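Long-range contacts in NADP-dependent glyceraldehyde-3-phosphate dehydrogenase (Bacillus halodurans, PDB 3PRL), which probably oxidises glyceraldehyde 3-phosphate to 3-phosphoglycerate without adding inorganic phosphate, using NADP+ as the electron acceptor: residues 98-103 with 323-328; 284-289 with 390-395; 289-294 with 332-337; 340-345 with 383-388. All blocks are in the same frame, centred on the assembly; numbering follows the deposited sequence.

Contact 1 (98-103 with 323-328)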
loop_
_atom_site.group_PDB
_atom_site.type_symbol
_atom_site.label_atom_id
_atom_site.label_comp_id
_atom_site.label_asym_id
_atom_site.label_seq_id
_atom_site.Cartn_x
_atom_site.Cartn_y
_atom_site.Cartn_z
ATOM N N GLU D 98 33.731 -6.677 -25.811
ATOM C CA GLU D 98 33.160 -5.469 -26.444
ATOM C C GLU D 98 33.355 -4.201 -25.621
ATOM O O GLU D 98 33.633 -3.130 -26.172
ATOM C CB GLU D 98 31.653 -5.662 -26.721
ATOM C CG GLU D 98 31.119 -4.904 -27.943
ATOM C CD GLU D 98 29.590 -4.861 -28.023
ATOM O OE1 GLU D 98 28.901 -5.622 -27.295
ATOM O OE2 GLU D 98 29.055 -4.049 -28.820
ATOM N N VAL D 99 33.160 -4.329 -24.307
ATOM C CA VAL D 99 33.289 -3.198 -23.401
ATOM C C VAL D 99 34.461 -3.373 -22.425
ATOM O O VAL D 99 34.647 -2.570 -21.500
ATOM C CB VAL D 99 31.933 -2.847 -22.728
ATOM C CG1 VAL D 99 30.855 -2.621 -23.796
ATOM C CG2 VAL D 99 31.488 -3.935 -21.742
ATOM N N ALA D 100 35.274 -4.411 -22.668
ATOM C CA ALA D 100 36.468 -4.715 -21.870
ATOM C C ALA D 100 36.196 -4.920 -20.369
ATOM O O ALA D 100 36.941 -4.432 -19.504
ATOM C CB ALA D 100 37.561 -3.663 -22.112
ATOM N N LYS D 101 35.137 -5.665 -20.068
ATOM C CA LYS D 101 34.749 -5.955 -18.687
ATOM C C LYS D 101 35.377 -7.277 -18.224
ATOM O O LYS D 101 35.282 -8.266 -18.933
ATOM C CB LYS D 101 33.224 -6.030 -18.604
ATOM C CG LYS D 101 32.639 -6.411 -17.250
ATOM C CD LYS D 101 31.143 -6.127 -17.206
ATOM C CE LYS D 101 30.851 -4.620 -17.371
ATOM N NZ LYS D 101 29.569 -4.210 -16.728
ATOM N N PRO D 102 35.992 -7.305 -17.025
ATOM C CA PRO D 102 36.561 -8.555 -16.494
ATOM C C PRO D 102 35.620 -9.770 -16.686
ATOM O O PRO D 102 34.425 -9.667 -16.426
ATOM C CB PRO D 102 36.753 -8.258 -15.003
ATOM C CG PRO D 102 36.773 -6.769 -14.886
ATOM C CD PRO D 102 36.022 -6.201 -16.043
ATOM N N LYS D 103 36.175 -10.898 -17.136
ATOM C CA LYS D 103 35.416 -12.080 -17.603
ATOM C C LYS D 103 34.254 -12.548 -16.725
ATOM O O LYS D 103 33.123 -12.685 -17.201
ATOM C CB LYS D 103 36.373 -13.259 -17.826
ATOM C CG LYS D 103 35.697 -14.575 -18.220
ATOM C CD LYS D 103 36.676 -15.733 -18.094
ATOM C CE LYS D 103 37.127 -16.245 -19.451
ATOM N NZ LYS D 103 36.123 -17.215 -19.987
ATOM N N GLY D 323 45.501 -5.955 -16.260
ATOM C CA GLY D 323 45.603 -6.721 -17.512
ATOM C C GLY D 323 44.349 -6.745 -18.369
ATOM O O GLY D 323 43.527 -5.819 -18.317
ATOM N N SER D 324 44.201 -7.809 -19.159
ATOM C CA SER D 324 43.053 -7.956 -20.074
ATOM C C SER D 324 41.753 -8.550 -19.446
ATOM O O SER D 324 41.809 -9.275 -18.439
ATOM C CB SER D 324 43.479 -8.746 -21.318
ATOM O OG SER D 324 43.672 -10.112 -21.022
ATOM N N PRO D 325 40.571 -8.217 -20.026
ATOM C CA PRO D 325 39.292 -8.729 -19.503
ATOM C C PRO D 325 39.170 -10.260 -19.463
ATOM O O PRO D 325 38.493 -10.802 -18.584
ATOM C CB PRO D 325 38.240 -8.129 -20.462
ATOM C CG PRO D 325 39.030 -7.599 -21.643
ATOM C CD PRO D 325 40.350 -7.200 -21.071
ATOM N N GLU D 326 39.820 -10.933 -20.405
ATOM C CA GLU D 326 39.770 -12.385 -20.513
ATOM C C GLU D 326 40.428 -13.033 -19.298
ATOM O O GLU D 326 39.982 -14.070 -18.818
ATOM C CB GLU D 326 40.450 -12.856 -21.800
ATOM C CG GLU D 326 40.024 -12.111 -23.074
ATOM C CD GLU D 326 40.916 -10.918 -23.389
ATOM O OE1 GLU D 326 41.692 -10.982 -24.374
ATOM O OE2 GLU D 326 40.861 -9.921 -22.648
ATOM N N ASP D 327 41.478 -12.398 -18.794
ATOM C CA ASP D 327 42.188 -12.901 -17.626
ATOM C C ASP D 327 41.520 -12.577 -16.283
ATOM O O ASP D 327 42.018 -13.004 -15.242
ATOM C CB ASP D 327 43.647 -12.405 -17.631
ATOM C CG ASP D 327 44.444 -12.911 -18.834
ATOM O OD1 ASP D 327 44.031 -13.901 -19.479
ATOM O OD2 ASP D 327 45.491 -12.301 -19.134
ATOM N N ASP D 328 40.414 -11.822 -16.295
ATOM C CA ASP D 328 39.715 -11.460 -15.052
ATOM C C ASP D 328 40.517 -10.498 -14.157
ATOM O O ASP D 328 40.420 -10.562 -12.924
ATOM C CB ASP D 328 39.370 -12.722 -14.237
ATOM C CG ASP D 328 37.896 -12.996 -14.171
ATOM O OD1 ASP D 328 37.125 -12.063 -13.870
ATOM O OD2 ASP D 328 37.506 -14.162 -14.400
#
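Lys-103 and Pro-325 make a loop-to-loop contact, partly buried, where the turn between helices 88-98 and 103-124 meets the loop that leads from helix 303-317 to helix 337-352. In the aldehyde dehydrogenase fold this joins the coenzyme-binding side to the catalytic domain. The one hydrogen bond between the segments runs from Lys-103 N to Pro-325 O at 2.7 Å, somewhat bent at 133°. Asp-328 N reaches the same oxygen from the opposite face of its plane, so two amides grip it. Pro-325 turns its CB and CG to the backbone of the other loop, with Pro-325 CB 3.3 Å from Lys-101 O. With CG anti to the backbone N (chi1 176°), the Lys-103 chain runs past Asp-328 at about a right angle and lays CE 3.6 Å from Glu-326 O. Asp-328 has left-handed backbone angles (phi 68°), which aspartate adopts more readily than most residues, and its OD1 accepts a hydrogen bond from Lys-104 N in helix 103-124. An alanine in place of Asp-328 is likely to leave Lys-104 N without this acceptor. Lys-103 NZ stays 6.5 Å from Asp-328 OD2, which suggests that the join rests mainly on the backbone bond and the proline packing.

Contact 2 (284-289 with 390-395)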
loop_
_atom_site.group_PDB
_atom_site.type_symbol
_atom_site.label_atom_id
_atom_site.label_comp_id
_atom_site.label_asym_id
_atom_site.label_seq_id
_atom_site.Cartn_x
_atom_site.Cartn_y
_atom_site.Cartn_z
ATOM N N GLY D 284 34.652 -0.601 -4.347
ATOM C CA GLY D 284 33.681 0.247 -5.032
ATOM C C GLY D 284 34.274 1.260 -6.001
ATOM O O GLY D 284 33.710 1.496 -7.062
ATOM N N ALA D 285 35.412 1.863 -5.647
ATOM C CA ALA D 285 36.006 2.908 -6.494
ATOM C C ALA D 285 36.585 2.320 -7.763
ATOM O O ALA D 285 36.521 2.940 -8.823
ATOM C CB ALA D 285 37.091 3.705 -5.733
ATOM N N PHE D 286 37.111 1.100 -7.644
ATOM C CA PHE D 286 37.969 0.515 -8.661
ATOM C C PHE D 286 37.339 -0.618 -9.416
ATOM O O PHE D 286 37.953 -1.152 -10.346
ATOM C CB PHE D 286 39.265 0.031 -8.027
ATOM C CG PHE D 286 40.226 1.117 -7.782
ATOM C CD1 PHE D 286 40.834 1.763 -8.842
ATOM C CD2 PHE D 286 40.501 1.537 -6.486
ATOM C CE1 PHE D 286 41.712 2.792 -8.622
ATOM C CE2 PHE D 286 41.402 2.575 -6.254
ATOM C CZ PHE D 286 42.011 3.195 -7.323
ATOM N N SER D 287 36.143 -1.007 -8.975
ATOM C CA SER D 287 35.297 -1.950 -9.687
ATOM C C SER D 287 35.119 -1.466 -11.112
ATOM O O SER D 287 34.811 -0.298 -11.335
ATOM C CB SER D 287 33.940 -2.063 -8.991
ATOM O OG SER D 287 32.969 -2.669 -9.829
ATOM N N TYR D 288 35.312 -2.373 -12.069
ATOM C CA TYR D 288 35.292 -2.056 -13.504
ATOM C C TYR D 288 36.139 -0.819 -13.868
ATOM O O TYR D 288 35.756 0.007 -14.707
ATOM C CB TYR D 288 33.851 -2.008 -14.043
ATOM C CG TYR D 288 33.708 -1.851 -15.549
ATOM C CD1 TYR D 288 34.448 -2.629 -16.440
ATOM C CD2 TYR D 288 32.792 -0.940 -16.078
ATOM C CE1 TYR D 288 34.289 -2.482 -17.836
ATOM C CE2 TYR D 288 32.630 -0.787 -17.445
ATOM C CZ TYR D 288 33.375 -1.559 -18.324
ATOM O OH TYR D 288 33.210 -1.372 -19.689
ATOM N N SER D 289 37.316 -0.734 -13.239
ATOM C CA SER D 289 38.277 0.370 -13.432
ATOM C C SER D 289 37.710 1.782 -13.260
ATOM O O SER D 289 38.221 2.729 -13.864
ATOM C CB SER D 289 38.992 0.255 -14.794
ATOM O OG SER D 289 39.863 -0.868 -14.841
ATOM N N PRO D 390 40.309 4.616 -13.379
ATOM C CA PRO D 390 40.834 4.009 -12.156
ATOM C C PRO D 390 41.723 4.980 -11.389
ATOM O O PRO D 390 42.946 4.797 -11.323
ATOM C CB PRO D 390 41.646 2.829 -12.680
ATOM C CG PRO D 390 42.143 3.276 -13.999
ATOM C CD PRO D 390 41.126 4.255 -14.552
ATOM N N VAL D 391 41.088 6.000 -10.822
ATOM C CA VAL D 391 41.765 7.047 -10.080
ATOM C C VAL D 391 40.906 7.376 -8.868
ATOM O O VAL D 391 39.675 7.397 -8.961
ATOM C CB VAL D 391 42.042 8.302 -10.961
ATOM C CG1 VAL D 391 40.757 9.115 -11.234
ATOM C CG2 VAL D 391 43.103 9.183 -10.325
ATOM N N LEU D 392 41.545 7.599 -7.727
ATOM C CA LEU D 392 40.807 7.833 -6.491
ATOM C C LEU D 392 41.533 8.870 -5.649
ATOM O O LEU D 392 42.668 8.632 -5.222
ATOM C CB LEU D 392 40.636 6.523 -5.703
ATOM C CG LEU D 392 39.905 6.568 -4.354
ATOM C CD1 LEU D 392 38.478 7.068 -4.522
ATOM C CD2 LEU D 392 39.933 5.194 -3.675
ATOM N N PRO D 393 40.901 10.029 -5.436
ATOM C CA PRO D 393 41.519 11.044 -4.584
ATOM C C PRO D 393 41.171 10.857 -3.117
ATOM O O PRO D 393 40.089 10.388 -2.787
ATOM C CB PRO D 393 40.924 12.350 -5.109
ATOM C CG PRO D 393 39.594 11.956 -5.684
ATOM C CD PRO D 393 39.742 10.552 -6.182
ATOM N N ILE D 394 42.107 11.217 -2.246
ATOM C CA ILE D 394 41.827 11.288 -0.823
ATOM C C ILE D 394 41.862 12.764 -0.410
ATOM O O ILE D 394 42.782 13.509 -0.782
ATOM C CB ILE D 394 42.810 10.418 0.029
ATOM C CG1 ILE D 394 43.120 9.062 -0.648
ATOM C CG2 ILE D 394 42.296 10.247 1.459
ATOM C CD1 ILE D 394 41.930 8.135 -0.871
ATOM N N ILE D 395 40.835 13.189 0.319
ATOM C CA ILE D 395 40.746 14.568 0.756
ATOM C C ILE D 395 40.775 14.590 2.277
ATOM O O ILE D 395 39.884 14.067 2.940
ATOM C CB ILE D 395 39.512 15.303 0.152
ATOM C CG1 ILE D 395 39.647 15.398 -1.376
ATOM C CG2 ILE D 395 39.359 16.695 0.754
ATOM C CD1 ILE D 395 38.369 15.776 -2.110
#
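Ala-285 and Phe-286, late in helix 274-286, belong to the crossover of a beta-alpha-beta unit, the helix that links the parallel strands 264-268 and 296-302 of the catalytic-domain sheet; here it packs on the neighbouring strand 391-397 of the same sheet. The contact is buried and apolar, and no hydrogen bond crosses it. The Ala-285 methyl fits against both branches of Leu-392, with CB 3.8 Å from Leu-392 CD2 and equally near CD1. A small residue suits this place because it lets the helix come down close to the branched leucine. Leu-392 carries CG anti to its backbone N (chi1 179°), which sends the fork up to the helix while its CB stays beside the phenylalanine. The far end of the ring meets it there, Phe-286 CZ lying 3.9 Å from Leu-392 CB.

The same ring also meets the residue just before the strand. Its CE1 is 3.5 Å from Pro-390 C, which approaches obliquely, and Pro-390 O sits in the ring plane at the edge, where the slightly positive C-H groups favour an oxygen. Ring and proline cross at about a right angle. Farther along the chain, Ser-289 O lies 2.9 Å from Pro-390 N; proline has no hydrogen to give there, and the approach is packing, with Pro-390 CD 3.4 Å from the same oxygen.

Around this joint, strand 391-397 runs parallel to both of its neighbours, 296-302 and 367-374. Phe-286 also touches Pro-370 of strand 367-374 and Val-317 of helix 303-317, so the ring fills the corner between two helices and the sheet.

Contact 3 (289-294 with 332-337)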
loop_
_atom_site.group_PDB
_atom_site.type_symbol
_atom_site.label_atom_id
_atom_site.label_comp_id
_atom_site.label_asym_id
_atom_site.label_seq_id
_atom_site.Cartn_x
_atom_site.Cartn_y
_atom_site.Cartn_z
ATOM N N SER D 289 37.316 -0.734 -13.239
ATOM C CA SER D 289 38.277 0.370 -13.432
ATOM C C SER D 289 37.710 1.782 -13.260
ATOM O O SER D 289 38.221 2.729 -13.864
ATOM C CB SER D 289 38.992 0.255 -14.794
ATOM O OG SER D 289 39.863 -0.868 -14.841
ATOM N N GLY D 290 36.665 1.932 -12.447
ATOM C CA GLY D 290 36.075 3.259 -12.192
ATOM C C GLY D 290 35.084 3.752 -13.243
ATOM O O GLY D 290 34.699 4.933 -13.234
ATOM N N GLN D 291 34.672 2.866 -14.148
ATOM C CA GLN D 291 33.706 3.227 -15.194
ATOM C C GLN D 291 32.288 2.922 -14.757
ATOM O O GLN D 291 31.570 2.150 -15.389
ATOM C CB GLN D 291 34.034 2.539 -16.511
ATOM C CG GLN D 291 35.377 2.984 -17.062
ATOM C CD GLN D 291 35.852 2.121 -18.188
ATOM O OE1 GLN D 291 36.127 2.614 -19.275
ATOM N NE2 GLN D 291 35.949 0.822 -17.945
ATOM N N ARG D 292 31.901 3.549 -13.649
ATOM C CA ARG D 292 30.606 3.334 -13.040
ATOM C C ARG D 292 30.066 4.673 -12.599
ATOM O O ARG D 292 30.815 5.524 -12.074
ATOM C CB ARG D 292 30.739 2.388 -11.846
ATOM C CG ARG D 292 31.049 0.952 -12.246
ATOM C CD ARG D 292 31.437 0.072 -11.059
ATOM N NE ARG D 292 30.291 -0.348 -10.262
ATOM C CZ ARG D 292 30.210 -0.200 -8.939
ATOM N NH1 ARG D 292 31.218 0.351 -8.262
ATOM N NH2 ARG D 292 29.129 -0.607 -8.291
ATOM N N CYS D 293 28.775 4.875 -12.822
ATOM C CA CYS D 293 28.156 6.099 -12.367
ATOM C C CYS D 293 28.072 6.043 -10.856
ATOM O O CYS D 293 28.411 7.007 -10.193
ATOM C CB CYS D 293 26.795 6.315 -13.024
ATOM S SG CYS D 293 26.976 6.636 -14.773
ATOM N N THR D 294 27.644 4.889 -10.338
ATOM C CA THR D 294 27.618 4.626 -8.915
ATOM C C THR D 294 28.934 3.947 -8.499
ATOM O O THR D 294 29.204 2.800 -8.868
ATOM C CB THR D 294 26.419 3.756 -8.546
ATOM O OG1 THR D 294 25.290 4.114 -9.368
ATOM C CG2 THR D 294 26.061 3.952 -7.090
ATOM N N THR D 332 41.077 -3.420 -15.837
ATOM C CA THR D 332 41.254 -3.631 -17.270
ATOM C C THR D 332 41.288 -2.287 -18.003
ATOM O O THR D 332 41.102 -1.234 -17.368
ATOM C CB THR D 332 40.182 -4.584 -17.865
ATOM O OG1 THR D 332 38.869 -4.195 -17.443
ATOM C CG2 THR D 332 40.452 -6.019 -17.427
ATOM N N PRO D 333 41.516 -2.314 -19.334
ATOM C CA PRO D 333 41.605 -1.079 -20.106
ATOM C C PRO D 333 40.302 -0.282 -20.094
ATOM O O PRO D 333 39.208 -0.861 -20.045
ATOM C CB PRO D 333 41.914 -1.574 -21.528
ATOM C CG PRO D 333 42.443 -2.963 -21.355
ATOM C CD PRO D 333 41.692 -3.500 -20.195
ATOM N N VAL D 334 40.425 1.042 -20.107
ATOM C CA VAL D 334 39.260 1.909 -20.172
ATOM C C VAL D 334 38.723 1.926 -21.599
ATOM O O VAL D 334 39.428 1.584 -22.544
ATOM C CB VAL D 334 39.521 3.339 -19.624
ATOM C CG1 VAL D 334 39.748 3.297 -18.112
ATOM C CG2 VAL D 334 40.690 4.003 -20.340
ATOM N N ILE D 335 37.467 2.327 -21.730
ATOM C CA ILE D 335 36.691 2.153 -22.959
ATOM C C ILE D 335 37.371 2.619 -24.261
ATOM O O ILE D 335 37.308 1.918 -25.264
ATOM C CB ILE D 335 35.276 2.781 -22.798
ATOM C CG1 ILE D 335 34.272 2.203 -23.814
ATOM C CG2 ILE D 335 35.362 4.300 -22.834
ATOM C CD1 ILE D 335 34.102 0.693 -23.736
ATOM N N ASP D 336 37.996 3.797 -24.251
ATOM C CA ASP D 336 38.654 4.316 -25.467
ATOM C C ASP D 336 39.821 5.291 -25.212
ATOM O O ASP D 336 40.141 5.586 -24.048
ATOM C CB ASP D 336 37.610 4.849 -26.490
ATOM C CG ASP D 336 36.875 6.116 -26.026
ATOM O OD1 ASP D 336 36.945 6.504 -24.839
ATOM O OD2 ASP D 336 36.203 6.733 -26.881
ATOM N N GLU D 337 40.446 5.757 -26.307
ATOM C CA GLU D 337 41.559 6.739 -26.301
ATOM C C GLU D 337 41.201 8.032 -25.607
ATOM O O GLU D 337 41.938 8.519 -24.746
ATOM C CB GLU D 337 41.972 7.160 -27.723
ATOM C CG GLU D 337 41.688 6.208 -28.868
ATOM C CD GLU D 337 42.786 5.201 -29.051
ATOM O OE1 GLU D 337 43.655 5.423 -29.929
ATOM O OE2 GLU D 337 42.781 4.198 -28.307
#
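Ser-289 and Gln-291 both reach across to the backbone of 332-337, one as donor and the other as acceptor. The serine hydroxyl, set beside its own backbone N, gives its proton to Thr-332 O; Ser-289 OG is 2.8 Å from that oxygen and tilted 15° from the carbonyl plane. Gln-291 has CG anti to its carbonyl carbon (chi1 -63°) and extends straight from there, which carries the amide to the far loop end on. Its OE1 accepts from Ile-335 N at 2.8 Å, with the donor in the carbonyl plane and an N-H...O angle of 149°. Val-334 and Ile-335 both pack aliphatic carbon against that oxygen, Val-334 CB 3.5 Å and Ile-335 CB 3.6 Å from Gln-291 OE1. The amide NE2 turns back to Tyr-288 O in a weak hydrogen bond, which helps fix its rotation. A leucine in place of Gln-291 would probably leave Ile-335 N without its acceptor and weaken the link that holds this loop beside Phe-162, an NADP+-binding residue. Gln-291 is also the centre of an inverse gamma turn, and Gly-290, whose backbone angles call for glycine, precedes it. Gly-290 to Cys-293 match the Gly-Gln-x-Cys signature of the aldehyde dehydrogenase cysteine loop.

Contact 4 (340-345 with 383-388)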
loop_
_atom_site.group_PDB
_atom_site.type_symbol
_atom_site.label_atom_id
_atom_site.label_comp_id
_atom_site.label_asym_id
_atom_site.label_seq_id
_atom_site.Cartn_x
_atom_site.Cartn_y
_atom_site.Cartn_z
ATOM N N ALA D 340 40.845 7.695 -21.698
ATOM C CA ALA D 340 42.167 7.595 -21.077
ATOM C C ALA D 340 42.931 8.935 -21.117
ATOM O O ALA D 340 43.497 9.362 -20.105
ATOM C CB ALA D 340 42.982 6.479 -21.732
ATOM N N ALA D 341 42.931 9.602 -22.269
ATOM C CA ALA D 341 43.528 10.943 -22.356
ATOM C C ALA D 341 42.942 11.872 -21.276
ATOM O O ALA D 341 43.699 12.510 -20.531
ATOM C CB ALA D 341 43.334 11.539 -23.745
ATOM N N PHE D 342 41.605 11.919 -21.199
ATOM C CA PHE D 342 40.865 12.767 -20.241
ATOM C C PHE D 342 41.212 12.425 -18.792
ATOM O O PHE D 342 41.428 13.325 -17.990
ATOM C CB PHE D 342 39.339 12.696 -20.477
ATOM C CG PHE D 342 38.506 13.383 -19.396
ATOM C CD1 PHE D 342 38.287 14.761 -19.430
ATOM C CD2 PHE D 342 37.949 12.644 -18.350
ATOM C CE1 PHE D 342 37.547 15.405 -18.445
ATOM C CE2 PHE D 342 37.192 13.271 -17.346
ATOM C CZ PHE D 342 36.990 14.660 -17.392
ATOM N N ILE D 343 41.279 11.129 -18.467
ATOM C CA ILE D 343 41.714 10.664 -17.130
ATOM C C ILE D 343 43.139 11.126 -16.798
ATOM O O ILE D 343 43.386 11.693 -15.736
ATOM C CB ILE D 343 41.627 9.118 -16.983
ATOM C CG1 ILE D 343 40.186 8.633 -17.210
ATOM C CG2 ILE D 343 42.133 8.671 -15.600
ATOM C CD1 ILE D 343 40.120 7.269 -17.874
ATOM N N GLN D 344 44.058 10.895 -17.723
ATOM C CA GLN D 344 45.452 11.329 -17.559
ATOM C C GLN D 344 45.568 12.806 -17.178
ATOM O O GLN D 344 46.377 13.170 -16.317
ATOM C CB GLN D 344 46.251 11.048 -18.837
ATOM C CG GLN D 344 47.754 11.384 -18.764
ATOM C CD GLN D 344 48.485 10.636 -17.654
ATOM O OE1 GLN D 344 48.521 9.406 -17.627
ATOM N NE2 GLN D 344 49.079 11.386 -16.734
ATOM N N GLY D 345 44.757 13.643 -17.823
ATOM C CA GLY D 345 44.748 15.087 -17.575
ATOM C C GLY D 345 44.303 15.477 -16.178
ATOM O O GLY D 345 44.768 16.488 -15.634
ATOM N N ALA D 383 38.947 16.461 -7.885
ATOM C CA ALA D 383 38.135 16.497 -6.673
ATOM C C ALA D 383 36.656 16.660 -7.013
ATOM O O ALA D 383 35.784 16.528 -6.146
ATOM C CB ALA D 383 38.610 17.632 -5.736
ATOM N N TRP D 384 36.381 16.928 -8.288
ATOM C CA TRP D 384 35.066 17.373 -8.724
ATOM C C TRP D 384 34.596 16.582 -9.940
ATOM O O TRP D 384 33.496 16.002 -9.919
ATOM C CB TRP D 384 35.086 18.887 -9.033
ATOM C CG TRP D 384 35.516 19.753 -7.872
ATOM C CD1 TRP D 384 36.641 20.541 -7.795
ATOM C CD2 TRP D 384 34.834 19.909 -6.618
ATOM N NE1 TRP D 384 36.692 21.179 -6.579
ATOM C CE2 TRP D 384 35.599 20.811 -5.835
ATOM C CE3 TRP D 384 33.645 19.385 -6.082
ATOM C CZ2 TRP D 384 35.222 21.188 -4.541
ATOM C CZ3 TRP D 384 33.260 19.775 -4.790
ATOM C CH2 TRP D 384 34.051 20.668 -4.037
ATOM N N GLU D 385 35.433 16.551 -10.980
ATOM C CA GLU D 385 35.083 15.931 -12.260
ATOM C C GLU D 385 35.150 14.398 -12.238
ATOM O O GLU D 385 36.210 13.805 -11.996
ATOM C CB GLU D 385 35.970 16.456 -13.399
ATOM C CG GLU D 385 36.046 17.988 -13.523
ATOM C CD GLU D 385 36.845 18.455 -14.745
ATOM O OE1 GLU D 385 37.078 17.654 -15.684
ATOM O OE2 GLU D 385 37.232 19.643 -14.765
ATOM N N GLU D 386 34.015 13.768 -12.534
ATOM C CA GLU D 386 33.939 12.324 -12.669
ATOM C C GLU D 386 34.882 11.871 -13.797
ATOM O O GLU D 386 34.691 12.243 -14.947
ATOM C CB GLU D 386 32.494 11.904 -12.953
ATOM C CG GLU D 386 32.311 10.433 -13.290
ATOM C CD GLU D 386 30.876 10.079 -13.678
ATOM O OE1 GLU D 386 30.326 10.709 -14.611
ATOM O OE2 GLU D 386 30.304 9.155 -13.061
ATOM N N PRO D 387 35.903 11.064 -13.454
ATOM C CA PRO D 387 36.979 10.660 -14.352
ATOM C C PRO D 387 36.547 9.537 -15.272
ATOM O O PRO D 387 37.021 9.440 -16.403
ATOM C CB PRO D 387 38.060 10.146 -13.389
ATOM C CG PRO D 387 37.614 10.587 -12.012
ATOM C CD PRO D 387 36.129 10.543 -12.100
ATOM N N PHE D 388 35.615 8.717 -14.790
ATOM C CA PHE D 388 35.273 7.463 -15.445
ATOM C C PHE D 388 36.527 6.594 -15.692
ATOM O O PHE D 388 36.751 6.083 -16.788
ATOM C CB PHE D 388 34.418 7.705 -16.697
ATOM C CG PHE D 388 33.100 6.977 -16.652
ATOM C CD1 PHE D 388 32.184 7.242 -15.631
ATOM C CD2 PHE D 388 32.792 5.989 -17.583
ATOM C CE1 PHE D 388 30.981 6.559 -15.555
ATOM C CE2 PHE D 388 31.574 5.283 -17.505
ATOM C CZ PHE D 388 30.680 5.566 -16.493
#
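The Phe-342 ring meets segment 383-388 largely through its rim, which is turned to a row of oxygens. Pro-387 O lies in the ring plane at the edge, 3.9 Å from Phe-342 CD2, and Glu-386 O is near that plane, 3.6 Å from Phe-342 CE2. Glu-385 comes in at a slant: its carboxylate plane is only 24° from that of the ring, and OE1 lies 3.4 Å from Phe-342 CZ. Of the other flat groups, the Phe-388 ring has Glu-386 OE2 in its plane at the edge, and Trp-384 has Ala-383 CB over one face, offset toward the rim.

Phe-342 holds CG anti to its backbone N (chi1 171°), which swings the ring off helix 337-352 to the loop that precedes strand 391-397. One residue on, Ile-343 adds aliphatic carbon to the same join. Its CG1 is 3.4 Å from Pro-387 O, and its CD1 reaches 3.7 Å from Phe-388 O. The long CG1-CD1 arm suits this spot, since it passes two successive carbonyl oxygens.

The charged ends of the glutamates are taken up elsewhere. Glu-385 OE1 forms a salt bridge with Arg-381, a residue that also touches Phe-342; Glu-386 OE2 pairs with Lys-297 and accepts from Gly-262 N. Glu-386, Pro-387 and Phe-388 belong to a Glu-x-Phe run that, in relatives, lies by the nicotinamide end of the coenzyme.

No hydrogen bond crosses the contact. Ring C-H groups and aliphatic carbons face these oxygens, which suggests a join held by shape with at most weak electrostatic attraction, the stronger ionic links being made to third parties.

Contacts 2 and 3 are buried, contacts 1 and 4 only partly so, and the chemistry follows this only in part. Contact 2 is apolar packing of helix on strand, whereas contact 3 sinks two side-chain hydrogen bonds into the protein; they share Ser-289. Contact 1 relies on a backbone bond and proline packing, and contact 4 on carbon against oxygen. Segments 323-328 and 332-337 lie in one loop; the Thr-332 hydroxyl hydrogen-bonds Ala-100 O, and the Tyr-288 hydroxyl hydrogen-bonds Val-99 O, tying contacts 3 and 2 to contact 1. Contact 4 holds the helix after that loop, its Ala-340 meeting Val-334 and its Phe-388 meeting Gln-291 and Arg-292 of contact 3.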